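Local coordinates for flavohemoprotein (Vibrio cholerae O1 biovar El Tor, PDB 4EH1), which probably detoxifies nitric oxide by converting it to nitrate with O2 and NAD(P)H, this piece being its FAD- and NAD(P)H-binding reductase domain, at residues Q38-E43 and V99-P104; A149-K154 and Y177-A182; G202-C207 and K227-Y232. All blocks are in the same frame, centred on the assembly; numbering follows the deposited sequence.

How the contacts relate
The three contacts sample the two halves of the reductase region. Contact 1 pairs two strands of the antiparallel FAD-binding sheet, and its Tyr-39 touches the bound FAD, with side chain and cofactor about 4 Å apart. Contacts 2 and 3 belong to one parallel sheet in the NAD-binding half: contact 2 at the C-terminal ends of strands 144-150 and 172-177, contact 3 between strands 203-208 and 230-234, the latter an edge strand within this chain. Their centres lie 24 Å apart. Contact 3 comes within about 9 Å of contact 1, nearest atoms, whereas contacts 1 and 2 stay about 19 Å apart and lie on opposite sides of the chain's centre.

Contact 1. Residues Q38-E43 and V99-P104; sequences QYIGIE and VKLYAP. With SO4 (sulfate ion), chain E.
Two neighbouring antiparallel strands of the FAD-binding sheet meet here, with Gly-41 and Tyr-102 as a hydrogen-bonded pair. Gly-41 N donates to Tyr-102 O and Tyr-102 N returns the bond to Gly-41 O at 2.8 Å; Glu-43 N then reaches Lys-100 O at 2.9 Å. The short strand axes run at 156°, close to antiparallel. On the face carrying Tyr-102 and Glu-43, the phenol turns an edge to Gly-41 O and Glu-43 CB, and its side chain crosses that of Glu-43 obliquely. Tyr-102 OH donates to Glu-43 OE1 at 2.7 Å, approaching from above the carboxylate plane. Glu-43 CG, anti to the backbone N (chi1 155°), with the chain extended beyond it, directs the carboxylate to the phenol OH. Glu-43 OE1 also forms a salt bridge with Arg-52, so a hydroxyl and a positive charge share one oxygen, which would favour the ionised carboxylate.

The strands belong to the antiparallel beta barrel that forms the FAD domain in the flavoprotein pyridine nucleotide cytochrome reductase family. The other face is apolar: Ile-42 CD1 meets Val-99 CG2 and, at 4.1 Å, Leu-101 CD1, while Ile-40 CD1 reaches Leu-101 CD1 at 3.9 Å, those two side chains crossing at about a right angle. Ile-70 and Leu-23 of other strands extend this apolar cluster. Toward the start of strand 39-44, Ile-40 CG2 packs on Pro-104 CG at 3.7 Å, and Pro-104 CA makes a CA-H...O contact of 3.3 Å with Tyr-39 O. The Tyr-39 CB points away from strand 98-105, and its side chain touches FAD.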
loop_
_atom_site.group_PDB
_atom_site.type_symbol
_atom_site.label_atom_id
_atom_site.label_comp_id
_atom_site.label_asym_id
_atom_site.label_seq_id
_atom_site.Cartn_x
_atom_site.Cartn_y
_atom_site.Cartn_z
ATOM N N GLN A 38 13.979 -17.441 5.279
ATOM C CA GLN A 38 15.209 -16.714 4.926
ATOM C C GLN A 38 14.929 -15.264 4.563
ATOM O O GLN A 38 13.761 -14.873 4.385
ATOM C CB GLN A 38 15.992 -17.407 3.821
ATOM C CG GLN A 38 16.488 -18.763 4.229
ATOM C CD GLN A 38 17.399 -19.359 3.201
ATOM O OE1 GLN A 38 17.017 -19.546 2.042
ATOM N NE2 GLN A 38 18.616 -19.660 3.608
ATOM N N TYR A 39 15.990 -14.463 4.477
ATOM C CA TYR A 39 15.841 -13.015 4.215
ATOM C C TYR A 39 16.741 -12.583 3.069
ATOM O O TYR A 39 17.742 -13.242 2.776
ATOM C CB TYR A 39 16.190 -12.171 5.470
ATOM C CG TYR A 39 17.558 -12.499 6.024
ATOM C CD1 TYR A 39 17.711 -13.440 7.023
ATOM C CD2 TYR A 39 18.706 -11.912 5.491
ATOM C CE1 TYR A 39 18.983 -13.788 7.500
ATOM C CE2 TYR A 39 19.962 -12.241 5.951
ATOM C CZ TYR A 39 20.097 -13.180 6.951
ATOM O OH TYR A 39 21.350 -13.487 7.412
ATOM N N ILE A 40 16.383 -11.477 2.431
ATOM C CA ILE A 40 17.272 -10.856 1.474
ATOM C C ILE A 40 17.829 -9.598 2.111
ATOM O O ILE A 40 17.501 -9.259 3.259
ATOM C CB ILE A 40 16.583 -10.559 0.089
ATOM C CG1 ILE A 40 15.222 -9.862 0.247
ATOM C CG2 ILE A 40 16.318 -11.843 -0.659
ATOM C CD1 ILE A 40 15.306 -8.373 0.443
ATOM N N GLY A 41 18.685 -8.920 1.362
ATOM C CA GLY A 41 19.249 -7.656 1.780
ATOM C C GLY A 41 18.762 -6.533 0.883
ATOM O O GLY A 41 18.669 -6.693 -0.343
ATOM N N ILE A 42 18.434 -5.396 1.478
ATOM C CA ILE A 42 18.077 -4.222 0.698
ATOM C C ILE A 42 19.115 -3.126 0.945
ATOM O O ILE A 42 19.504 -2.881 2.085
ATOM C CB ILE A 42 16.689 -3.687 1.086
ATOM C CG1 ILE A 42 15.588 -4.715 0.743
ATOM C CG2 ILE A 42 16.404 -2.356 0.384
ATOM C CD1 ILE A 42 15.326 -4.885 -0.762
ATOM N N GLU A 43 19.550 -2.455 -0.117
ATOM C CA GLU A 43 20.515 -1.378 0.021
ATOM C C GLU A 43 20.035 -0.115 -0.667
ATOM O O GLU A 43 19.633 -0.132 -1.833
ATOM C CB GLU A 43 21.869 -1.800 -0.543
ATOM C CG GLU A 43 22.754 -0.674 -0.993
ATOM C CD GLU A 43 24.008 -1.206 -1.693
ATOM O OE1 GLU A 43 24.723 -2.027 -1.075
ATOM O OE2 GLU A 43 24.265 -0.829 -2.864
ATOM N N VAL A 99 15.667 -0.554 -6.380
ATOM C CA VAL A 99 16.537 -0.700 -5.223
ATOM C C VAL A 99 17.560 -1.746 -5.535
ATOM O O VAL A 99 17.425 -2.453 -6.502
ATOM C CB VAL A 99 15.784 -1.199 -3.966
ATOM C CG1 VAL A 99 14.679 -0.232 -3.568
ATOM C CG2 VAL A 99 15.243 -2.599 -4.189
ATOM N N LYS A 100 18.591 -1.848 -4.704
ATOM C CA LYS A 100 19.597 -2.873 -4.892
ATOM C C LYS A 100 19.348 -3.959 -3.867
ATOM O O LYS A 100 19.151 -3.672 -2.677
ATOM C CB LYS A 100 20.972 -2.277 -4.700
ATOM C CG LYS A 100 21.193 -1.014 -5.507
ATOM C CD LYS A 100 21.217 -1.297 -7.000
ATOM C CE LYS A 100 20.782 -0.079 -7.794
ATOM N NZ LYS A 100 20.938 -0.289 -9.263
ATOM N N LEU A 101 19.370 -5.201 -4.329
ATOM C CA LEU A 101 18.920 -6.334 -3.538
ATOM C C LEU A 101 19.953 -7.463 -3.495
ATOM O O LEU A 101 20.479 -7.866 -4.529
ATOM C CB LEU A 101 17.623 -6.885 -4.131
ATOM C CG LEU A 101 16.965 -8.021 -3.353
ATOM C CD1 LEU A 101 15.457 -7.918 -3.447
ATOM C CD2 LEU A 101 17.440 -9.397 -3.884
ATOM N N TYR A 102 20.177 -8.008 -2.301
ATOM C CA TYR A 102 21.150 -9.070 -2.109
ATOM C C TYR A 102 20.408 -10.358 -1.912
ATOM O O TYR A 102 19.315 -10.354 -1.391
ATOM C CB TYR A 102 22.021 -8.793 -0.894
ATOM C CG TYR A 102 22.958 -7.666 -1.139
ATOM C CD1 TYR A 102 22.541 -6.344 -0.977
ATOM C CD2 TYR A 102 24.263 -7.902 -1.557
ATOM C CE1 TYR A 102 23.416 -5.275 -1.211
ATOM C CE2 TYR A 102 25.147 -6.842 -1.781
ATOM C CZ TYR A 102 24.709 -5.531 -1.610
ATOM O OH TYR A 102 25.572 -4.479 -1.825
ATOM N N ALA A 103 21.048 -11.445 -2.315
ATOM C CA ALA A 103 20.445 -12.760 -2.482
ATOM C C ALA A 103 20.027 -13.362 -1.166
ATOM O O ALA A 103 20.581 -13.030 -0.137
ATOM C CB ALA A 103 21.472 -13.677 -3.156
ATOM N N PRO A 104 19.076 -14.299 -1.194
ATOM C CA PRO A 104 18.582 -14.893 0.051
ATOM C C PRO A 104 19.646 -15.599 0.889
ATOM O O PRO A 104 20.526 -16.251 0.350
ATOM C CB PRO A 104 17.525 -15.902 -0.438
ATOM C CG PRO A 104 17.042 -15.327 -1.748
ATOM C CD PRO A 104 18.309 -14.762 -2.368
HETATM S S SO4 E . 24.437 -10.914 -4.137
HETATM O O1 SO4 E . 25.611 -10.041 -4.043
HETATM O O2 SO4 E . 24.491 -11.681 -5.365
HETATM O O3 SO4 E . 24.371 -11.824 -2.996
HETATM O O4 SO4 E . 23.207 -10.140 -4.210
HETATM O O HOH W 1 19.192 1.346 -3.951
#

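Contact 2. Residues A149-K154 and Y177-A182; sequences ACNSAK and YRDESA
Cys-150 closes the parallel pairing of strands 144-150 and 172-177: its O accepts Arg-178 N at 2.8 Å, and Tyr-177 CA also points a hydrogen at this oxygen. The thiol lies on the same side of the sheet as the Tyr-177 ring. With SG held between the backbone N and the carbonyl carbon (chi1 57°), the sulfur sits 4.6 Å from the ring centroid and 67° off the ring normal, an oblique sulfur-aromatic contact.

At Asn-151 the chain leaves the strand, yet its O still takes Asp-179 N at 2.8 Å. Its side-chain amide stacks on the guanidinium of Arg-178, the two planes 27° apart and OD1 over the centre of the group. The angle of Asn-151 OD1 to Arg-178 NH1 rules out a hydrogen bond, so the contact is one of flat faces. Asp-179 fixes the guanidinium from its edge, gripped side-on by two nitrogens: Arg-178 NE reaches OD1 and NH2 reaches the syn lone pair of Asp-179 OD2. Asn-151 ND2 turns to Glu-155.

Ser-152 lays its peptide across one face of the Tyr-177 ring, its C 3.8 Å above the plane and over the centre. Ala-153 N follows over the same face, nearer the rim, and donates a nearly straight bond to Glu-180 OE2 at 2.9 Å. A water links that oxygen to Lys-154 N. Tyr-177 OH is bonded to His-156, just beyond the first segment. These loops leave the C-terminal ends of adjacent parallel strands in the NAD-binding domain, the side where nucleotides bind in such alpha/beta folds; Gly-123, probably part of the NADP(+) site, lies close to Cys-150.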
loop_
_atom_site.group_PDB
_atom_site.type_symbol
_atom_site.label_atom_id
_atom_site.label_comp_id
_atom_site.label_asym_id
_atom_site.label_seq_id
_atom_site.Cartn_x
_atom_site.Cartn_y
_atom_site.Cartn_z
ATOM N N ALA A 149 0.941 -12.219 18.245
ATOM C CA ALA A 149 0.707 -11.125 19.192
ATOM C C ALA A 149 1.038 -9.785 18.540
ATOM O O ALA A 149 2.079 -9.621 17.923
ATOM C CB ALA A 149 1.532 -11.324 20.471
ATOM N N CYS A 150 0.141 -8.820 18.656
ATOM C CA CYS A 150 0.479 -7.498 18.212
ATOM C C CYS A 150 -0.177 -6.531 19.188
ATOM O O CYS A 150 -0.815 -6.955 20.146
ATOM C CB CYS A 150 0.062 -7.262 16.750
ATOM S SG CYS A 150 -1.715 -7.548 16.486
ATOM N N ASN A 151 0.007 -5.232 18.980
ATOM C CA ASN A 151 -0.466 -4.285 19.970
ATOM C C ASN A 151 -1.975 -4.040 19.903
ATOM O O ASN A 151 -2.604 -3.781 20.922
ATOM C CB ASN A 151 0.276 -2.963 19.822
ATOM C CG ASN A 151 1.761 -3.092 20.131
ATOM O OD1 ASN A 151 2.174 -3.998 20.846
ATOM N ND2 ASN A 151 2.566 -2.180 19.590
ATOM N N SER A 152 -2.533 -4.084 18.692
ATOM C CA SER A 152 -3.924 -3.717 18.458
ATOM C C SER A 152 -4.380 -4.091 17.049
ATOM O O SER A 152 -3.569 -4.528 16.211
ATOM C CB SER A 152 -4.101 -2.209 18.641
ATOM O OG SER A 152 -3.391 -1.489 17.640
ATOM N N ALA A 153 -5.666 -3.862 16.787
ATOM C CA ALA A 153 -6.251 -4.165 15.493
ATOM C C ALA A 153 -5.490 -3.448 14.385
ATOM O O ALA A 153 -5.166 -4.055 13.361
ATOM C CB ALA A 153 -7.779 -3.804 15.449
ATOM N N LYS A 154 -5.182 -2.170 14.582
ATOM C CA LYS A 154 -4.480 -1.449 13.510
ATOM C C LYS A 154 -3.061 -1.957 13.235
ATOM O O LYS A 154 -2.489 -1.687 12.182
ATOM C CB LYS A 154 -4.462 0.051 13.748
ATOM C CG LYS A 154 -3.479 0.538 14.817
ATOM C CD LYS A 154 -3.393 2.070 14.743
ATOM C CE LYS A 154 -2.341 2.627 15.723
ATOM N NZ LYS A 154 -2.714 2.393 17.158
ATOM N N TYR A 177 -4.003 -9.172 21.372
ATOM C CA TYR A 177 -3.777 -7.732 21.214
ATOM C C TYR A 177 -3.328 -7.257 22.576
ATOM O O TYR A 177 -4.011 -7.490 23.592
ATOM C CB TYR A 177 -5.056 -6.980 20.818
ATOM C CG TYR A 177 -5.568 -7.161 19.394
ATOM C CD1 TYR A 177 -4.782 -7.758 18.399
ATOM C CD2 TYR A 177 -6.847 -6.705 19.038
ATOM C CE1 TYR A 177 -5.264 -7.909 17.089
ATOM C CE2 TYR A 177 -7.339 -6.863 17.740
ATOM C CZ TYR A 177 -6.532 -7.472 16.764
ATOM O OH TYR A 177 -7.008 -7.622 15.461
ATOM N N ARG A 178 -2.167 -6.622 22.620
ATOM C CA ARG A 178 -1.630 -6.156 23.900
ATOM C C ARG A 178 -2.478 -5.035 24.505
ATOM O O ARG A 178 -2.638 -4.969 25.713
ATOM C CB ARG A 178 -0.215 -5.636 23.725
ATOM C CG ARG A 178 0.505 -5.303 25.004
ATOM C CD ARG A 178 1.788 -4.590 24.664
ATOM N NE ARG A 178 1.544 -3.222 24.221
ATOM C CZ ARG A 178 2.468 -2.469 23.641
ATOM N NH1 ARG A 178 3.685 -2.955 23.450
ATOM N NH2 ARG A 178 2.180 -1.237 23.263
ATOM N N ASP A 179 -3.027 -4.163 23.668
ATOM C CA ASP A 179 -3.602 -2.916 24.190
ATOM C C ASP A 179 -5.117 -2.754 24.091
ATOM O O ASP A 179 -5.641 -1.731 24.492
ATOM C CB ASP A 179 -2.935 -1.702 23.534
ATOM C CG ASP A 179 -1.456 -1.651 23.784
ATOM O OD1 ASP A 179 -1.042 -2.101 24.865
ATOM O OD2 ASP A 179 -0.708 -1.175 22.896
ATOM N N GLU A 180 -5.826 -3.720 23.528
ATOM C CA GLU A 180 -7.280 -3.586 23.468
ATOM C C GLU A 180 -7.905 -4.973 23.311
ATOM O O GLU A 180 -7.207 -5.961 23.096
ATOM C CB GLU A 180 -7.689 -2.645 22.316
ATOM C CG GLU A 180 -7.241 -3.142 20.918
ATOM C CD GLU A 180 -7.486 -2.122 19.789
ATOM O OE1 GLU A 180 -7.611 -0.910 20.076
ATOM O OE2 GLU A 180 -7.559 -2.533 18.613
ATOM N N SER A 181 -9.216 -5.050 23.457
ATOM C CA SER A 181 -9.919 -6.304 23.251
ATOM C C SER A 181 -10.563 -6.247 21.883
ATOM O O SER A 181 -10.726 -5.174 21.322
ATOM C CB SER A 181 -11.023 -6.444 24.288
ATOM O OG SER A 181 -11.948 -5.392 24.097
ATOM N N ALA A 182 -10.941 -7.408 21.361
ATOM C CA ALA A 182 -11.699 -7.484 20.129
ATOM C C ALA A 182 -12.342 -8.857 20.035
ATOM O O ALA A 182 -11.913 -9.802 20.704
ATOM C CB ALA A 182 -10.789 -7.243 18.929
HETATM O O HOH W 2 5.711 -2.005 20.808
HETATM O O HOH W 3 -6.641 -0.644 16.589
#

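Contact 3. Residues G202-C207 and K227-Y232; sequences GDFYLC and KARIHY. With SO4 (sulfate ion), chain F.
A beta-alpha-beta unit, strand 203-208, helix 210-223 and strand 230-234, brings Phe-204 to Leu-206 beside Arg-229 to Tyr-232. Phe-204 N to Arg-229 O, His-231 N to Phe-204 O and Leu-206 N to His-231 O are all 2.8 Å, and the short strand axes run 24° from parallel.

On one face of the sheet His-231 carries the contact. Its NE2 donates to Asp-203 OD1 at 2.9 Å, almost straight (178°) and in the imidazole plane, yet it meets the carboxylate from above that group's plane. The carboxylate also forms salt bridges with Arg-113 and Arg-115, an environment likely to keep it ionised. The imidazole lies over Tyr-205 in an offset stack, centroids 4.5 Å apart, with His-231 CD2 above the centre of the phenol ring. Tyr-205 OH bonds to Val-111 N.

The crossover helix of this parallel alpha/beta NAD-binding fold covers the opposite face, where Leu-206 CD2 meets Ile-230 CG2 at 4.1 Å and Met-213 and Val-217 pack on the leucine. At the start of the pair, Arg-229 NH1 donates to Gly-202 O at 2.8 Å. NH1 meets a lone pair of that oxygen, which itself lies in the guanidinium plane; Ile-199 O is a second acceptor for NH1. Tyr-232 N donates to a sulfate, probably from the crystallisation liquor.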
loop_
_atom_site.group_PDB
_atom_site.type_symbol
_atom_site.label_atom_id
_atom_site.label_comp_id
_atom_site.label_asym_id
_atom_site.label_seq_id
_atom_site.Cartn_x
_atom_site.Cartn_y
_atom_site.Cartn_z
ATOM N N GLY A 202 5.536 -31.551 18.403
ATOM C CA GLY A 202 5.566 -30.432 17.477
ATOM C C GLY A 202 6.913 -29.774 17.217
ATOM O O GLY A 202 7.818 -29.822 18.050
ATOM N N ASP A 203 7.047 -29.166 16.038
ATOM C CA ASP A 203 8.116 -28.203 15.783
ATOM C C ASP A 203 7.587 -26.792 16.060
ATOM O O ASP A 203 6.569 -26.391 15.497
ATOM C CB ASP A 203 8.575 -28.263 14.327
ATOM C CG ASP A 203 9.794 -29.151 14.128
ATOM O OD1 ASP A 203 10.555 -29.381 15.090
ATOM O OD2 ASP A 203 10.005 -29.602 12.985
ATOM N N PHE A 204 8.306 -26.036 16.883
ATOM C CA PHE A 204 7.911 -24.678 17.255
ATOM C C PHE A 204 8.845 -23.675 16.595
ATOM O O PHE A 204 10.041 -23.654 16.884
ATOM C CB PHE A 204 7.930 -24.514 18.793
ATOM C CG PHE A 204 6.896 -25.358 19.488
ATOM C CD1 PHE A 204 7.071 -26.735 19.609
ATOM C CD2 PHE A 204 5.732 -24.783 19.983
ATOM C CE1 PHE A 204 6.092 -27.541 20.219
ATOM C CE2 PHE A 204 4.743 -25.560 20.581
ATOM C CZ PHE A 204 4.913 -26.947 20.698
ATOM N N TYR A 205 8.296 -22.859 15.699
ATOM C CA TYR A 205 9.069 -21.815 15.045
ATOM C C TYR A 205 8.643 -20.471 15.616
ATOM O O TYR A 205 7.444 -20.175 15.694
ATOM C CB TYR A 205 8.829 -21.834 13.524
ATOM C CG TYR A 205 9.421 -23.035 12.812
ATOM C CD1 TYR A 205 8.745 -24.268 12.778
ATOM C CD2 TYR A 205 10.623 -22.938 12.134
ATOM C CE1 TYR A 205 9.294 -25.386 12.101
ATOM C CE2 TYR A 205 11.184 -24.050 11.456
ATOM C CZ TYR A 205 10.507 -25.267 11.442
ATOM O OH TYR A 205 11.050 -26.359 10.765
ATOM N N LEU A 206 9.624 -19.661 15.999
ATOM C CA LEU A 206 9.397 -18.413 16.729
ATOM C C LEU A 206 10.101 -17.234 16.057
ATOM O O LEU A 206 11.273 -17.336 15.702
ATOM C CB LEU A 206 10.015 -18.522 18.126
ATOM C CG LEU A 206 9.326 -19.321 19.231
ATOM C CD1 LEU A 206 8.986 -20.750 18.828
ATOM C CD2 LEU A 206 10.219 -19.343 20.431
ATOM N N CYS A 207 9.423 -16.097 15.923
ATOM C CA CYS A 207 10.097 -14.911 15.405
ATOM C C CYS A 207 9.573 -13.624 16.005
ATOM O O CYS A 207 8.361 -13.389 16.024
ATOM C CB CYS A 207 9.941 -14.801 13.885
ATOM S SG CYS A 207 10.854 -13.357 13.203
ATOM N N LYS A 227 14.427 -28.596 23.445
ATOM C CA LYS A 227 15.076 -27.450 22.858
ATOM C C LYS A 227 15.336 -27.698 21.385
ATOM O O LYS A 227 15.301 -26.761 20.592
ATOM C CB LYS A 227 16.392 -27.115 23.600
ATOM C CG LYS A 227 17.499 -28.177 23.435
ATOM C CD LYS A 227 18.698 -27.844 24.297
ATOM C CE LYS A 227 19.855 -28.808 24.061
ATOM N NZ LYS A 227 20.649 -28.467 22.843
ATOM N N ALA A 228 15.593 -28.958 21.022
ATOM C CA ALA A 228 15.846 -29.314 19.625
ATOM C C ALA A 228 14.640 -29.068 18.703
ATOM O O ALA A 228 14.790 -29.088 17.490
ATOM C CB ALA A 228 16.311 -30.768 19.509
ATOM N N ARG A 229 13.458 -28.831 19.280
ATOM C CA ARG A 229 12.253 -28.581 18.493
ATOM C C ARG A 229 11.821 -27.114 18.556
ATOM O O ARG A 229 10.708 -26.754 18.157
ATOM C CB ARG A 229 11.107 -29.530 18.907
ATOM C CG ARG A 229 11.383 -31.007 18.535
ATOM C CD ARG A 229 10.204 -31.966 18.831
ATOM N NE ARG A 229 10.052 -32.249 20.261
ATOM C CZ ARG A 229 9.107 -31.743 21.055
ATOM N NH1 ARG A 229 8.174 -30.918 20.579
ATOM N NH2 ARG A 229 9.085 -32.080 22.341
ATOM N N ILE A 230 12.722 -26.261 19.038
ATOM C CA ILE A 230 12.471 -24.826 19.033
ATOM C C ILE A 230 13.388 -24.177 18.035
ATOM O O ILE A 230 14.613 -24.274 18.137
ATOM C CB ILE A 230 12.717 -24.218 20.398
ATOM C CG1 ILE A 230 11.714 -24.798 21.391
ATOM C CG2 ILE A 230 12.561 -22.689 20.355
ATOM C CD1 ILE A 230 12.066 -24.572 22.819
ATOM N N HIS A 231 12.804 -23.524 17.048
ATOM C CA HIS A 231 13.607 -22.899 16.011
ATOM C C HIS A 231 13.233 -21.420 16.009
ATOM O O HIS A 231 12.055 -21.071 16.131
ATOM C CB HIS A 231 13.311 -23.540 14.654
ATOM C CG HIS A 231 13.118 -25.023 14.703
ATOM N ND1 HIS A 231 14.148 -25.920 14.490
ATOM C CD2 HIS A 231 12.004 -25.770 14.910
ATOM C CE1 HIS A 231 13.676 -27.154 14.579
ATOM N NE2 HIS A 231 12.378 -27.090 14.828
ATOM N N TYR A 232 14.211 -20.533 15.880
ATOM C CA TYR A 232 13.891 -19.145 16.141
ATOM C C TYR A 232 14.769 -18.211 15.365
ATOM O O TYR A 232 15.875 -18.565 14.971
ATOM C CB TYR A 232 14.048 -18.838 17.639
ATOM C CG TYR A 232 15.504 -18.783 18.061
ATOM C CD1 TYR A 232 16.274 -19.942 18.100
ATOM C CD2 TYR A 232 16.110 -17.587 18.411
ATOM C CE1 TYR A 232 17.603 -19.923 18.463
ATOM C CE2 TYR A 232 17.454 -17.552 18.795
ATOM C CZ TYR A 232 18.197 -18.729 18.814
ATOM O OH TYR A 232 19.527 -18.731 19.179
HETATM S S SO4 F . 17.709 -21.734 13.974
HETATM O O1 SO4 F . 17.192 -21.804 15.341
HETATM O O2 SO4 F . 18.844 -20.810 13.909
HETATM O O3 SO4 F . 18.136 -23.065 13.541
HETATM O O4 SO4 F . 16.654 -21.278 13.072
#